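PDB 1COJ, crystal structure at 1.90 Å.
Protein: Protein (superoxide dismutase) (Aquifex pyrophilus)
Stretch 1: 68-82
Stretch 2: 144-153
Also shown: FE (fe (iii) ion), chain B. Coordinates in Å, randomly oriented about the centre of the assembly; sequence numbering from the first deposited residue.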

# COMPACT_ATOMS: atom_id res chain seq x y z
N LYS A 68 -2.56 -14.48 5.40
CA LYS A 68 -2.75 -14.49 3.96
C LYS A 68 -2.06 -13.29 3.30
O LYS A 68 -1.56 -13.39 2.18
N VAL A 69 -2.06 -12.15 4.00
CA VAL A 69 -1.42 -10.95 3.48
C VAL A 69 0.08 -11.20 3.32
O VAL A 69 0.63 -11.05 2.23
N GLU A 70 0.73 -11.64 4.39
CA GLU A 70 2.16 -11.89 4.33
C GLU A 70 2.54 -13.12 3.52
O GLU A 70 3.69 -13.26 3.09
N GLU A 71 1.58 -14.00 3.27
CA GLU A 71 1.85 -15.17 2.46
C GLU A 71 2.24 -14.71 1.06
O GLU A 71 3.17 -15.25 0.46
N THR A 72 1.55 -13.69 0.55
CA THR A 72 1.84 -13.17 -0.79
C THR A 72 3.19 -12.46 -0.81
O THR A 72 3.94 -12.57 -1.78
N PHE A 73 3.52 -11.77 0.28
CA PHE A 73 4.78 -11.05 0.39
C PHE A 73 5.96 -12.01 0.33
O PHE A 73 6.88 -11.85 -0.48
N ASN A 74 5.90 -13.04 1.17
CA ASN A 74 6.97 -14.02 1.24
C ASN A 74 7.06 -14.97 0.05
O ASN A 74 8.16 -15.24 -0.45
N TYR A 75 5.91 -15.43 -0.44
CA TYR A 75 5.93 -16.35 -1.58
C TYR A 75 6.48 -15.64 -2.81
O TYR A 75 7.27 -16.22 -3.56
N MET A 76 6.06 -14.40 -3.03
CA MET A 76 6.56 -13.64 -4.17
C MET A 76 8.04 -13.35 -3.97
O MET A 76 8.82 -13.34 -4.92
N GLY A 77 8.43 -13.14 -2.71
CA GLY A 77 9.82 -12.91 -2.39
C GLY A 77 10.64 -14.11 -2.84
O GLY A 77 11.69 -13.95 -3.44
N VAL A 78 10.13 -15.31 -2.58
CA VAL A 78 10.81 -16.54 -2.99
C VAL A 78 10.88 -16.65 -4.53
O VAL A 78 11.97 -16.68 -5.12
N VAL A 79 9.71 -16.68 -5.16
CA VAL A 79 9.59 -16.83 -6.60
C VAL A 79 10.38 -15.81 -7.42
O VAL A 79 11.15 -16.18 -8.31
N LEU A 80 10.21 -14.53 -7.11
CA LEU A 80 10.90 -13.46 -7.83
C LEU A 80 12.41 -13.58 -7.70
O LEU A 80 13.13 -13.37 -8.68
N HIS A 81 12.90 -13.95 -6.52
CA HIS A 81 14.33 -14.11 -6.33
C HIS A 81 14.87 -15.30 -7.11
O HIS A 81 15.96 -15.22 -7.70
N GLU A 82 14.11 -16.38 -7.18
CA GLU A 82 14.54 -17.55 -7.93
C GLU A 82 14.62 -17.25 -9.42
O GLU A 82 15.52 -17.73 -10.11
N GLY A 144 5.97 -2.85 -13.31
CA GLY A 144 6.81 -2.40 -12.22
C GLY A 144 6.11 -2.67 -10.90
O GLY A 144 4.89 -2.50 -10.79
N LEU A 145 6.87 -3.09 -9.89
CA LEU A 145 6.31 -3.38 -8.58
C LEU A 145 7.00 -2.52 -7.52
O LEU A 145 8.20 -2.25 -7.62
N ASP A 146 6.25 -2.08 -6.51
CA ASP A 146 6.84 -1.29 -5.44
C ASP A 146 7.30 -2.16 -4.27
O ASP A 146 7.97 -1.68 -3.36
N ALA A 147 6.95 -3.44 -4.33
CA ALA A 147 7.31 -4.43 -3.32
C ALA A 147 7.04 -5.80 -3.93
O ALA A 147 6.49 -5.89 -5.03
N HIS A 148 7.40 -6.88 -3.23
CA HIS A 148 7.17 -8.23 -3.76
C HIS A 148 5.71 -8.48 -4.12
O HIS A 148 5.42 -9.18 -5.09
N ASN A 149 4.80 -7.89 -3.35
CA ASN A 149 3.36 -8.08 -3.53
C ASN A 149 2.54 -6.82 -3.77
O ASN A 149 1.35 -6.76 -3.42
N VAL A 150 3.15 -5.80 -4.37
CA VAL A 150 2.43 -4.56 -4.63
C VAL A 150 2.58 -4.13 -6.09
O VAL A 150 3.69 -3.81 -6.54
N TYR A 151 1.45 -4.12 -6.80
CA TYR A 151 1.32 -3.74 -8.22
C TYR A 151 1.53 -4.88 -9.22
O TYR A 151 1.57 -4.65 -10.44
N ASN A 152 1.63 -6.11 -8.71
CA ASN A 152 1.82 -7.28 -9.56
C ASN A 152 0.58 -7.46 -10.41
O ASN A 152 -0.54 -7.34 -9.91
N LEU A 153 0.76 -7.76 -11.69
CA LEU A 153 -0.37 -8.03 -12.56
C LEU A 153 -0.72 -9.51 -12.45
O LEU A 153 0.17 -10.37 -12.52

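The most unusual feature of this contact is the setting of the His-148 imidazole, which lies against bare helix backbone at Gly-77, between the ring of Phe-73 and the iron ligand His-81. No direct hydrogen bond joins the two stretches; shape, aromatic contacts and one water do the work.

His-148 is the second residue of the type I turn that runs from Ala-147 to Val-150, and its side chain (chi1 m, -53°) points toward the helix. Gly-77 CA sits 3.9 Å from the centroid of the His-148 ring, only 13° off the ring normal, a CH-pi contact over the face. Glycine suits this position because a CB built here would lie a tight 3.4 Å from His-148 CD2. One helical turn earlier, Phe-73 (chi1 t) leaves the helix sideways and brings CZ to 3.5 Å from His-148 CD2, which lies over a face of the phenyl ring; the two planes meet obliquely at 49°.

His-81 (chi1 m) also starts sideways, but its end comes nearer, placing CE1 3.8 Å from His-148 CE1. Its ND1 donates to Gly-77 O at 2.6 Å, a bond that anchors the imidazole to its own helix while NE2 binds FE at 2.2 Å. Imidazole suits this double task, with a nitrogen available for each partner. Water 2 is also a ligand, its O 2.0 Å from FE, and the remaining ligands come from elsewhere in the structure. Such iron coordination is in keeping with a superoxide dismutase.

At the other end of the contact, Asn-149 points toward the helix, with chi1 p. Its OD1 approaches Phe-73 CB at 3.4 Å and Thr-72 OG1 at 3.1 Å, but the threonine hydroxyl (chi1 p) donates to Val-69 O at 2.7 Å, back into its own helix. The polar link across the gap is instead water 1, which donates to Asn-149 OD1 at 3.1 Å and to Glu-70 OE2 at 2.9 Å. Although Glu-70 starts away from the loop, its m, m side chain brings the carboxylate nearer, within reach of this water.

Met-76 CB points toward the loop and meets His-148 O at 3.3 Å; farther out, its flexible thioether places SD 3.9 Å from Asn-152 ND2. That amide (chi1 m) donates to His-148 O at 2.9 Å, tying the residue two places beyond the turn back to His-148 and satisfying a carbonyl that faces the helix. Beside it, Leu-80 CD2 packs 4.0 Å from Leu-145 CD1, two branched aliphatic ends giving the contact a small apolar patch.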

# COMPACT_ATOMS: atom_id res chain seq x y z
CB LYS A 68 -4.24 -14.51 3.62
CG LYS A 68 -4.95 -15.79 4.02
CD LYS A 68 -4.42 -17.01 3.28
CE LYS A 68 -4.68 -16.92 1.78
NZ LYS A 68 -4.24 -18.14 1.05
CB VAL A 69 -1.63 -9.73 4.42
CG1 VAL A 69 -0.77 -8.56 3.97
CG2 VAL A 69 -3.09 -9.30 4.42
CB GLU A 70 2.78 -11.93 5.74
CG GLU A 70 2.42 -10.72 6.62
CD GLU A 70 2.89 -9.37 6.07
OE1 GLU A 70 2.65 -8.36 6.74
OE2 GLU A 70 3.48 -9.31 4.97
CB GLU A 71 0.63 -16.09 2.37
CG GLU A 71 0.90 -17.37 1.58
CD GLU A 71 -0.34 -18.24 1.45
OE1 GLU A 71 -1.43 -17.67 1.24
OE2 GLU A 71 -0.22 -19.48 1.55
CB THR A 72 0.74 -12.20 -1.32
OG1 THR A 72 0.67 -11.04 -0.49
CG2 THR A 72 -0.61 -12.88 -1.35
CB PHE A 73 4.85 -10.24 1.69
CG PHE A 73 6.10 -9.42 1.83
CD1 PHE A 73 6.24 -8.22 1.14
CD2 PHE A 73 7.15 -9.87 2.64
CE1 PHE A 73 7.42 -7.47 1.25
CE2 PHE A 73 8.33 -9.13 2.75
CZ PHE A 73 8.46 -7.93 2.05
CB ASN A 74 6.93 -14.77 2.57
CG ASN A 74 7.26 -13.86 3.75
OD1 ASN A 74 6.38 -13.41 4.48
ND2 ASN A 74 8.53 -13.57 3.92
CB TYR A 75 4.54 -16.91 -1.86
CG TYR A 75 4.54 -18.01 -2.91
CD1 TYR A 75 5.31 -19.16 -2.75
CD2 TYR A 75 3.78 -17.88 -4.07
CE1 TYR A 75 5.33 -20.16 -3.72
CE2 TYR A 75 3.79 -18.88 -5.05
CZ TYR A 75 4.57 -20.01 -4.87
OH TYR A 75 4.59 -20.98 -5.84
CB MET A 76 5.77 -12.34 -4.37
CG MET A 76 4.41 -12.55 -5.02
SD MET A 76 4.53 -13.14 -6.73
CE MET A 76 4.41 -14.93 -6.52
CB VAL A 78 10.10 -17.81 -2.43
CG1 VAL A 78 10.73 -19.08 -2.99
CG2 VAL A 78 10.16 -17.83 -0.91
CB VAL A 79 8.10 -16.80 -7.04
CG1 VAL A 79 8.00 -16.77 -8.56
CG2 VAL A 79 7.37 -18.02 -6.50
CB LEU A 80 10.40 -12.09 -7.36
CG LEU A 80 9.23 -11.45 -8.12
CD1 LEU A 80 8.34 -12.47 -8.80
CD2 LEU A 80 8.43 -10.57 -7.17
CB HIS A 81 14.70 -14.23 -4.84
CG HIS A 81 14.79 -12.90 -4.15
ND1 HIS A 81 13.74 -12.31 -3.48
CD2 HIS A 81 15.80 -12.01 -4.10
CE1 HIS A 81 14.14 -11.11 -3.06
NE2 HIS A 81 15.38 -10.88 -3.42
CB GLU A 82 13.63 -18.74 -7.65
CG GLU A 82 13.75 -19.23 -6.22
CD GLU A 82 12.97 -20.50 -5.95
OE1 GLU A 82 13.18 -21.07 -4.86
OE2 GLU A 82 12.15 -20.91 -6.79
CB LEU A 145 6.53 -4.85 -8.20
CG LEU A 145 6.31 -5.99 -9.20
CD1 LEU A 145 6.46 -7.31 -8.48
CD2 LEU A 145 4.96 -5.91 -9.85
CB ASP A 146 5.88 -0.21 -4.96
CG ASP A 146 6.14 1.14 -5.61
OD1 ASP A 146 5.45 2.11 -5.26
OD2 ASP A 146 7.05 1.23 -6.46
CB ALA A 147 6.49 -4.23 -2.04
CB HIS A 148 7.60 -9.30 -2.75
CG HIS A 148 8.99 -9.14 -2.23
ND1 HIS A 148 10.07 -8.87 -3.04
CD2 HIS A 148 9.49 -9.25 -0.97
CE1 HIS A 148 11.17 -8.80 -2.32
NE2 HIS A 148 10.85 -9.03 -1.06
CB ASN A 149 2.80 -8.84 -2.32
CG ASN A 149 2.96 -8.08 -0.99
OD1 ASN A 149 2.43 -8.49 0.03
ND2 ASN A 149 3.68 -6.97 -1.02
CB VAL A 150 2.89 -3.41 -3.69
CG1 VAL A 150 2.20 -2.11 -4.06
CG2 VAL A 150 2.58 -3.77 -2.25
CB TYR A 151 2.19 -2.52 -8.58
CG TYR A 151 1.90 -1.28 -7.75
CD1 TYR A 151 2.90 -0.34 -7.50
CD2 TYR A 151 0.64 -1.07 -7.19
CE1 TYR A 151 2.65 0.79 -6.71
CE2 TYR A 151 0.37 0.05 -6.40
CZ TYR A 151 1.38 0.97 -6.15
OH TYR A 151 1.14 2.05 -5.32
CB ASN A 152 1.96 -8.57 -8.74
CG ASN A 152 2.95 -8.45 -7.60
OD1 ASN A 152 2.84 -7.58 -6.75
ND2 ASN A 152 3.90 -9.37 -7.55
CB LEU A 153 -0.05 -7.68 -14.01
CG LEU A 153 0.05 -6.21 -14.41
CD1 LEU A 153 0.52 -6.11 -15.85
CD2 LEU A 153 -1.28 -5.50 -14.24
FE FE B . 16.08 -8.83 -3.34
O HOH W 1 2.94 -7.37 2.84
O HOH W 2 14.25 -8.02 -3.28